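PDB 6F2P: paenibacillus xanthan lyase, which catalyses the eliminative removal of the terminal mannose from the side chains of xanthan, as a calcium-containing lyase of polysaccharide lyase family 8. Local coordinates for residues Leu525-Thr530 with Glu540-Thr545; Thr972-Asn977 with Tyr1028-Ala1033. All blocks are in the same frame, centred on the assembly; numbering follows the deposited sequence.

In the fold
The two contacts lie in different modules of one elongated chain and do not touch: their centres are about 85 Å apart and their nearest atoms about 66 Å apart. Contact 1 belongs to the super-sandwich domain of family 8, its centre about 37 Å from the centre of the chain. Contact 2 is far out in the golvesin-type C-terminal domain, its centre about 71 Å from the chain centre, and includes D1032, a direct calcium ligand. In family 8 lyases the catalytic cleft runs between the helical domain and the super-sandwich, so contact 1 probably belongs to one of the modules that form it and contact 2 to an appended one.

Contact 1 (Leu525-Thr530 with Glu540-Thr545); sequences LIVNGT and ETMTGT
Strand 525-527 ends in a type I' turn from V527 to T530, whose ends are joined in both directions: V527 N donates to T530 O (2.8 Å) and T530 N to V527 O. N528 and G529 occupy the two turn positions with positive phi. The other segment runs along strand 539-543 and breaks at G544, also at positive phi, so that T545 starts a strand in a different sheet. The segments come nearest at N528 and T545, whose CA atoms are 6.6 Å apart. This is a corner of the super-sandwich domain: strand 539-543 edges a five-stranded antiparallel sheet, whereas the chain beyond G544 enters the nine-stranded one and pairs there with strand 525-527, I526 bonding to H549 through the backbone.

N528 ties the turn to the corner. With CG anti to its carbonyl carbon (chi1 -68°), its amide reaches across, and N528 ND2 donates to G544 O at 3.0 Å and 159°. The acceptor lies in the amide plane, while ND2 sits somewhat above the carbonyl plane of G544. OD1 accepts from the backbone N atoms of both N546 and Y547, which fixes the rotation of the amide. Next to this amide, the two methyls of V527 divide their contacts. V527 CG1 meets T545 CG2 at 4.0 Å. V527 CG2 meets M542 SD, likewise at 4.0 Å; SD is carried there by a chain extended at chi2 (176°), with CG anti to the carbonyl carbon. I548 adds to this apolar patch, touching V527 and M542. In the rotamer that turns T545 OG1 back to donate to M542 O at 2.6 Å, CG2 faces V527. That bond spans the corner at G544 and approaches from well above the carbonyl plane; OG1 also has a weak bond to A567 O.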
ATOM      1  N   LEU A 525      -2.965  -9.283  36.312  1.00 14.90           N
ATOM      2  CA  LEU A 525      -3.196 -10.131  35.153  1.00 15.32           C
ATOM      3  C   LEU A 525      -4.268 -11.141  35.497  1.00 19.61           C
ATOM      4  O   LEU A 525      -4.017 -12.084  36.239  1.00 20.09           O
ATOM      5  CB  LEU A 525      -1.922 -10.852  34.724  1.00 12.57           C
ATOM      6  CG  LEU A 525      -2.095 -11.751  33.487  1.00 20.63           C
ATOM      7  CD1 LEU A 525      -2.000 -10.965  32.177  1.00 19.65           C
ATOM      8  CD2 LEU A 525      -1.096 -12.894  33.475  1.00 19.30           C
ATOM      9  N   ILE A 526      -5.467 -10.939  34.962  1.00 22.47           N
ATOM     10  CA  ILE A 526      -6.575 -11.837  35.237  1.00 19.20           C
ATOM     11  C   ILE A 526      -6.819 -12.737  34.043  1.00 21.56           C
ATOM     12  O   ILE A 526      -7.034 -12.252  32.933  1.00 29.39           O
ATOM     13  CB  ILE A 526      -7.842 -11.051  35.603  1.00 20.48           C
ATOM     14  CG1 ILE A 526      -7.556 -10.189  36.831  1.00 18.89           C
ATOM     15  CG2 ILE A 526      -8.997 -11.996  35.871  1.00 16.81           C
ATOM     16  CD1 ILE A 526      -8.712  -9.364  37.286  1.00 23.64           C
ATOM     17  N   VAL A 527      -6.770 -14.047  34.271  1.00 20.79           N
ATOM     18  CA  VAL A 527      -6.890 -15.028  33.193  1.00 18.57           C
ATOM     19  C   VAL A 527      -8.067 -15.955  33.427  1.00 20.26           C
ATOM     20  O   VAL A 527      -8.167 -16.566  34.488  1.00 24.04           O
ATOM     21  CB  VAL A 527      -5.628 -15.890  33.096  1.00 19.14           C
ATOM     22  CG1 VAL A 527      -5.791 -16.941  32.014  1.00 21.13           C
ATOM     23  CG2 VAL A 527      -4.420 -15.024  32.839  1.00 21.31           C
ATOM     24  N   ASN A 528      -8.940 -16.073  32.429  1.00 24.71           N
ATOM     25  CA  ASN A 528     -10.199 -16.811  32.568  1.00 19.69           C
ATOM     26  C   ASN A 528     -10.938 -16.444  33.853  1.00 21.66           C
ATOM     27  O   ASN A 528     -11.476 -17.312  34.542  1.00 25.27           O
ATOM     28  CB  ASN A 528      -9.978 -18.329  32.504  1.00 17.44           C
ATOM     29  CG  ASN A 528      -9.536 -18.809  31.128  1.00 18.17           C
ATOM     30  OD1 ASN A 528      -9.509 -18.047  30.162  1.00 19.84           O
ATOM     31  ND2 ASN A 528      -9.194 -20.089  31.034  1.00 15.11           N
ATOM     32  N   GLY A 529     -10.924 -15.161  34.196  1.00 20.90           N
ATOM     33  CA  GLY A 529     -11.631 -14.685  35.370  1.00 23.14           C
ATOM     34  C   GLY A 529     -10.925 -14.931  36.688  1.00 25.34           C
ATOM     35  O   GLY A 529     -11.493 -14.697  37.754  1.00 30.53           O
ATOM     36  N   THR A 530      -9.681 -15.393  36.624  1.00 24.88           N
ATOM     37  CA  THR A 530      -8.924 -15.703  37.834  1.00 23.60           C
ATOM     38  C   THR A 530      -7.588 -14.953  37.868  1.00 24.59           C
ATOM     39  O   THR A 530      -6.798 -15.041  36.927  1.00 23.16           O
ATOM     40  CB  THR A 530      -8.694 -17.227  37.965  1.00 25.95           C
ATOM     41  OG1 THR A 530      -9.961 -17.898  38.053  1.00 26.56           O
ATOM     42  CG2 THR A 530      -7.855 -17.551  39.201  1.00 23.53           C
ATOM     43  N   GLU A 540       4.441 -18.973  33.173  1.00 28.34           N
ATOM     44  CA  GLU A 540       3.558 -20.122  33.004  1.00 23.56           C
ATOM     45  C   GLU A 540       3.323 -20.400  31.529  1.00 21.50           C
ATOM     46  O   GLU A 540       3.349 -19.479  30.717  1.00 22.52           O
ATOM     47  CB  GLU A 540       2.190 -19.837  33.626  1.00 26.15           C
ATOM     48  CG  GLU A 540       2.158 -19.655  35.134  1.00 30.14           C
ATOM     49  CD  GLU A 540       0.735 -19.543  35.649  1.00 32.67           C
ATOM     50  OE1 GLU A 540       0.533 -19.341  36.868  1.00 33.36           O
ATOM     51  OE2 GLU A 540      -0.190 -19.660  34.817  1.00 29.07           O
ATOM     52  N   THR A 541       3.086 -21.664  31.188  1.00 21.46           N
ATOM     53  CA  THR A 541       2.467 -22.001  29.910  1.00 25.28           C
ATOM     54  C   THR A 541       0.989 -22.287  30.158  1.00 24.54           C
ATOM     55  O   THR A 541       0.632 -23.387  30.566  1.00 31.30           O
ATOM     56  CB  THR A 541       3.125 -23.219  29.254  1.00 21.34           C
ATOM     57  OG1 THR A 541       4.496 -22.927  28.977  1.00 34.84           O
ATOM     58  CG2 THR A 541       2.457 -23.527  27.962  1.00 14.83           C
ATOM     59  N   MET A 542       0.144 -21.283  29.923  1.00 22.76           N
ATOM     60  CA  MET A 542      -1.275 -21.326  30.297  1.00 27.24           C
ATOM     61  C   MET A 542      -2.189 -21.941  29.234  1.00 24.62           C
ATOM     62  O   MET A 542      -2.522 -21.283  28.245  1.00 21.84           O
ATOM     63  CB  MET A 542      -1.771 -19.914  30.581  1.00 20.41           C
ATOM     64  CG  MET A 542      -0.905 -19.134  31.516  1.00 18.46           C
ATOM     65  SD  MET A 542      -1.507 -17.445  31.685  1.00 23.93           S
ATOM     66  CE  MET A 542      -1.077 -16.770  30.070  1.00 20.17           C
ATOM     67  N   THR A 543      -2.621 -23.181  29.450  1.00 21.12           N
ATOM     68  CA  THR A 543      -3.464 -23.856  28.464  1.00 21.95           C
ATOM     69  C   THR A 543      -4.953 -23.589  28.667  1.00 20.20           C
ATOM     70  O   THR A 543      -5.387 -23.166  29.745  1.00 16.14           O
ATOM     71  CB  THR A 543      -3.216 -25.375  28.425  1.00 24.51           C
ATOM     72  OG1 THR A 543      -3.305 -25.912  29.750  1.00 26.06           O
ATOM     73  CG2 THR A 543      -1.844 -25.671  27.848  1.00 17.92           C
ATOM     74  N   GLY A 544      -5.731 -23.845  27.619  1.00 19.35           N
ATOM     75  CA  GLY A 544      -7.159 -23.598  27.659  1.00 15.38           C
ATOM     76  C   GLY A 544      -7.475 -22.157  28.006  1.00 16.08           C
ATOM     77  O   GLY A 544      -8.442 -21.866  28.718  1.00 15.61           O
ATOM     78  N   THR A 545      -6.650 -21.243  27.508  1.00 17.35           N
ATOM     79  CA  THR A 545      -6.871 -19.832  27.777  1.00 19.55           C
ATOM     80  C   THR A 545      -7.985 -19.295  26.883  1.00 17.90           C
ATOM     81  O   THR A 545      -7.920 -19.415  25.651  1.00 12.27           O
ATOM     82  CB  THR A 545      -5.595 -19.012  27.568  1.00 15.75           C
ATOM     83  OG1 THR A 545      -4.511 -19.636  28.265  1.00 19.09           O
ATOM     84  CG2 THR A 545      -5.795 -17.587  28.089  1.00 12.76           C
TER

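Contact 2 (Thr972-Asn977 with Tyr1028-Ala1033); sequences TNRATN and YVVADA. With CA (calcium ion), chain G.
N973 and Y1028 meet with amide and ring planes 89° apart, almost perpendicular. The N973 side chain stands in the crowded position between its backbone N and carbonyl carbon (chi1 54°), which carries OD1 to within 3.2 Å of Y1028 CD2. N973 O lies at the edge of the same ring, in its plane, while accepting Y1028 N at 3.0 Å on a lone pair. A975 N answers with a nearly straight bond to Y1028 O (2.9 Å, 178°), so R974 and Y1028 form a single parallel bridge. R974 bends at chi2, and its guanidinium approaches V1030 obliquely, NE 3.5 Å from CG2; NH1 reaches back to N973 OD1 in a weak bond, and NE makes another weak one to A969 O.

The bridge fastens the loop between strands 960-967 and 978-984 to the residues leading into strand 1030-1039 in the golvesin-type β-domain. Further along that strand D1032 OD1 binds calcium at 2.5 Å, together with D910, N911, Y933 and D936. The two backbone bonds, close to straight, are thus the firm part of the attachment, while the R974 guanidinium adds weak polar bonds and an apolar contact with V1030.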
ATOM      1  N   THR A 972     -34.207 -50.172 -46.651  1.00 71.23           N
ATOM      2  CA  THR A 972     -34.948 -50.328 -47.900  1.00 64.49           C
ATOM      3  C   THR A 972     -36.437 -50.189 -47.614  1.00 61.21           C
ATOM      4  O   THR A 972     -37.220 -49.800 -48.482  1.00 65.67           O
ATOM      5  CB  THR A 972     -34.690 -51.696 -48.577  1.00 64.16           C
ATOM      6  OG1 THR A 972     -34.550 -52.712 -47.576  1.00 74.82           O
ATOM      7  CG2 THR A 972     -33.424 -51.646 -49.424  1.00 61.16           C
ATOM      8  N   ASN A 973     -36.822 -50.499 -46.383  1.00 59.45           N
ATOM      9  CA  ASN A 973     -38.203 -50.351 -45.961  1.00 54.65           C
ATOM     10  C   ASN A 973     -38.484 -48.931 -45.487  1.00 63.71           C
ATOM     11  O   ASN A 973     -39.530 -48.665 -44.899  1.00 61.01           O
ATOM     12  CB  ASN A 973     -38.507 -51.339 -44.840  1.00 62.29           C
ATOM     13  CG  ASN A 973     -37.527 -51.223 -43.697  1.00 69.57           C
ATOM     14  OD1 ASN A 973     -37.667 -50.362 -42.828  1.00 71.68           O
ATOM     15  ND2 ASN A 973     -36.517 -52.080 -43.699  1.00 71.60           N
ATOM     16  N   ARG A 974     -37.542 -48.024 -45.739  1.00 64.84           N
ATOM     17  CA  ARG A 974     -37.703 -46.629 -45.345  1.00 58.34           C
ATOM     18  C   ARG A 974     -38.524 -45.827 -46.354  1.00 57.71           C
ATOM     19  O   ARG A 974     -38.533 -46.131 -47.551  1.00 53.10           O
ATOM     20  CB  ARG A 974     -36.341 -45.961 -45.163  1.00 57.82           C
ATOM     21  CG  ARG A 974     -35.853 -45.911 -43.733  1.00 63.33           C
ATOM     22  CD  ARG A 974     -35.482 -47.288 -43.234  1.00 72.26           C
ATOM     23  NE  ARG A 974     -34.838 -47.229 -41.926  1.00 72.60           N
ATOM     24  CZ  ARG A 974     -34.614 -48.291 -41.161  1.00 70.19           C
ATOM     25  NH1 ARG A 974     -34.991 -49.496 -41.570  1.00 72.81           N
ATOM     26  NH2 ARG A 974     -34.020 -48.150 -39.984  1.00 66.68           N
ATOM     27  N   ALA A 975     -39.209 -44.800 -45.855  1.00 53.42           N
ATOM     28  CA  ALA A 975     -39.875 -43.829 -46.713  1.00 49.27           C
ATOM     29  C   ALA A 975     -38.843 -43.040 -47.522  1.00 55.53           C
ATOM     30  O   ALA A 975     -37.730 -42.780 -47.049  1.00 52.44           O
ATOM     31  CB  ALA A 975     -40.730 -42.887 -45.883  1.00 41.18           C
ATOM     32  N   THR A 976     -39.215 -42.669 -48.746  1.00 52.63           N
ATOM     33  CA  THR A 976     -38.322 -41.936 -49.640  1.00 49.71           C
ATOM     34  C   THR A 976     -38.650 -40.448 -49.637  1.00 46.60           C
ATOM     35  O   THR A 976     -37.921 -39.634 -50.210  1.00 45.69           O
ATOM     36  CB  THR A 976     -38.418 -42.465 -51.090  1.00 47.76           C
ATOM     37  OG1 THR A 976     -39.764 -42.335 -51.567  1.00 44.45           O
ATOM     38  CG2 THR A 976     -38.021 -43.922 -51.151  1.00 45.05           C
ATOM     39  N   ASN A 977     -39.754 -40.103 -48.984  1.00 44.24           N
ATOM     40  CA  ASN A 977     -40.281 -38.747 -49.026  1.00 39.22           C
ATOM     41  C   ASN A 977     -40.613 -38.211 -47.640  1.00 42.26           C
ATOM     42  O   ASN A 977     -41.702 -37.683 -47.413  1.00 36.78           O
ATOM     43  CB  ASN A 977     -41.516 -38.687 -49.935  1.00 41.10           C
ATOM     44  CG  ASN A 977     -42.617 -39.644 -49.495  1.00 45.30           C
ATOM     45  OD1 ASN A 977     -42.354 -40.655 -48.845  1.00 48.41           O
ATOM     46  ND2 ASN A 977     -43.858 -39.318 -49.843  1.00 34.61           N
ATOM     47  N   TYR A1028     -41.202 -46.487 -43.806  1.00 55.71           N
ATOM     48  CA  TYR A1028     -40.879 -46.218 -42.408  1.00 58.60           C
ATOM     49  C   TYR A1028     -40.215 -44.854 -42.226  1.00 55.26           C
ATOM     50  O   TYR A1028     -39.323 -44.478 -42.990  1.00 51.43           O
ATOM     51  CB  TYR A1028     -39.967 -47.315 -41.847  1.00 67.01           C
ATOM     52  CG  TYR A1028     -40.693 -48.576 -41.434  1.00 63.52           C
ATOM     53  CD1 TYR A1028     -41.323 -48.662 -40.199  1.00 62.55           C
ATOM     54  CD2 TYR A1028     -40.744 -49.683 -42.272  1.00 67.72           C
ATOM     55  CE1 TYR A1028     -41.986 -49.811 -39.816  1.00 60.89           C
ATOM     56  CE2 TYR A1028     -41.408 -50.836 -41.896  1.00 67.18           C
ATOM     57  CZ  TYR A1028     -42.028 -50.891 -40.665  1.00 62.51           C
ATOM     58  OH  TYR A1028     -42.693 -52.029 -40.273  1.00 62.53           O
ATOM     59  N   VAL A1029     -40.646 -44.122 -41.204  1.00 50.86           N
ATOM     60  CA  VAL A1029     -40.052 -42.825 -40.891  1.00 53.50           C
ATOM     61  C   VAL A1029     -39.140 -42.906 -39.661  1.00 50.68           C
ATOM     62  O   VAL A1029     -39.603 -43.152 -38.553  1.00 53.79           O
ATOM     63  CB  VAL A1029     -41.139 -41.749 -40.665  1.00 47.95           C
ATOM     64  CG1 VAL A1029     -40.506 -40.407 -40.293  1.00 47.02           C
ATOM     65  CG2 VAL A1029     -42.007 -41.606 -41.901  1.00 53.29           C
ATOM     66  N   VAL A1030     -37.844 -42.689 -39.862  1.00 44.95           N
ATOM     67  CA  VAL A1030     -36.865 -42.747 -38.775  1.00 50.44           C
ATOM     68  C   VAL A1030     -36.520 -41.354 -38.239  1.00 47.35           C
ATOM     69  O   VAL A1030     -36.354 -40.408 -39.008  1.00 50.12           O
ATOM     70  CB  VAL A1030     -35.562 -43.472 -39.231  1.00 49.86           C
ATOM     71  CG1 VAL A1030     -34.420 -43.247 -38.248  1.00 49.88           C
ATOM     72  CG2 VAL A1030     -35.820 -44.961 -39.433  1.00 54.09           C
ATOM     73  N   ALA A1031     -36.428 -41.236 -36.917  1.00 46.82           N
ATOM     74  CA  ALA A1031     -35.953 -40.015 -36.266  1.00 47.29           C
ATOM     75  C   ALA A1031     -34.719 -40.335 -35.422  1.00 54.69           C
ATOM     76  O   ALA A1031     -34.766 -41.222 -34.570  1.00 54.91           O
ATOM     77  CB  ALA A1031     -37.053 -39.405 -35.395  1.00 37.15           C
ATOM     78  N   ASP A1032     -33.621 -39.618 -35.655  1.00 51.84           N
ATOM     79  CA  ASP A1032     -32.356 -39.918 -34.980  1.00 47.79           C
ATOM     80  C   ASP A1032     -31.713 -38.680 -34.337  1.00 54.49           C
ATOM     81  O   ASP A1032     -31.889 -38.435 -33.140  1.00 54.90           O
ATOM     82  CB  ASP A1032     -31.384 -40.593 -35.959  1.00 45.74           C
ATOM     83  CG  ASP A1032     -30.141 -41.139 -35.280  1.00 52.10           C
ATOM     84  OD1 ASP A1032     -30.184 -41.405 -34.059  1.00 56.02           O
ATOM     85  OD2 ASP A1032     -29.119 -41.317 -35.980  1.00 52.45           O
ATOM     86  N   ALA A1033     -30.972 -37.906 -35.127  1.00 54.47           N
ATOM     87  CA  ALA A1033     -30.275 -36.734 -34.602  1.00 53.92           C
ATOM     88  C   ALA A1033     -30.071 -35.589 -35.610  1.00 54.69           C
ATOM     89  O   ALA A1033     -29.937 -35.813 -36.822  1.00 46.64           O
ATOM     90  CB  ALA A1033     -28.936 -37.144 -33.985  1.00 47.78           C
TER
HETATM   91 CA    CA G1106     -30.192 -41.674 -31.567  1.00 58.42          CA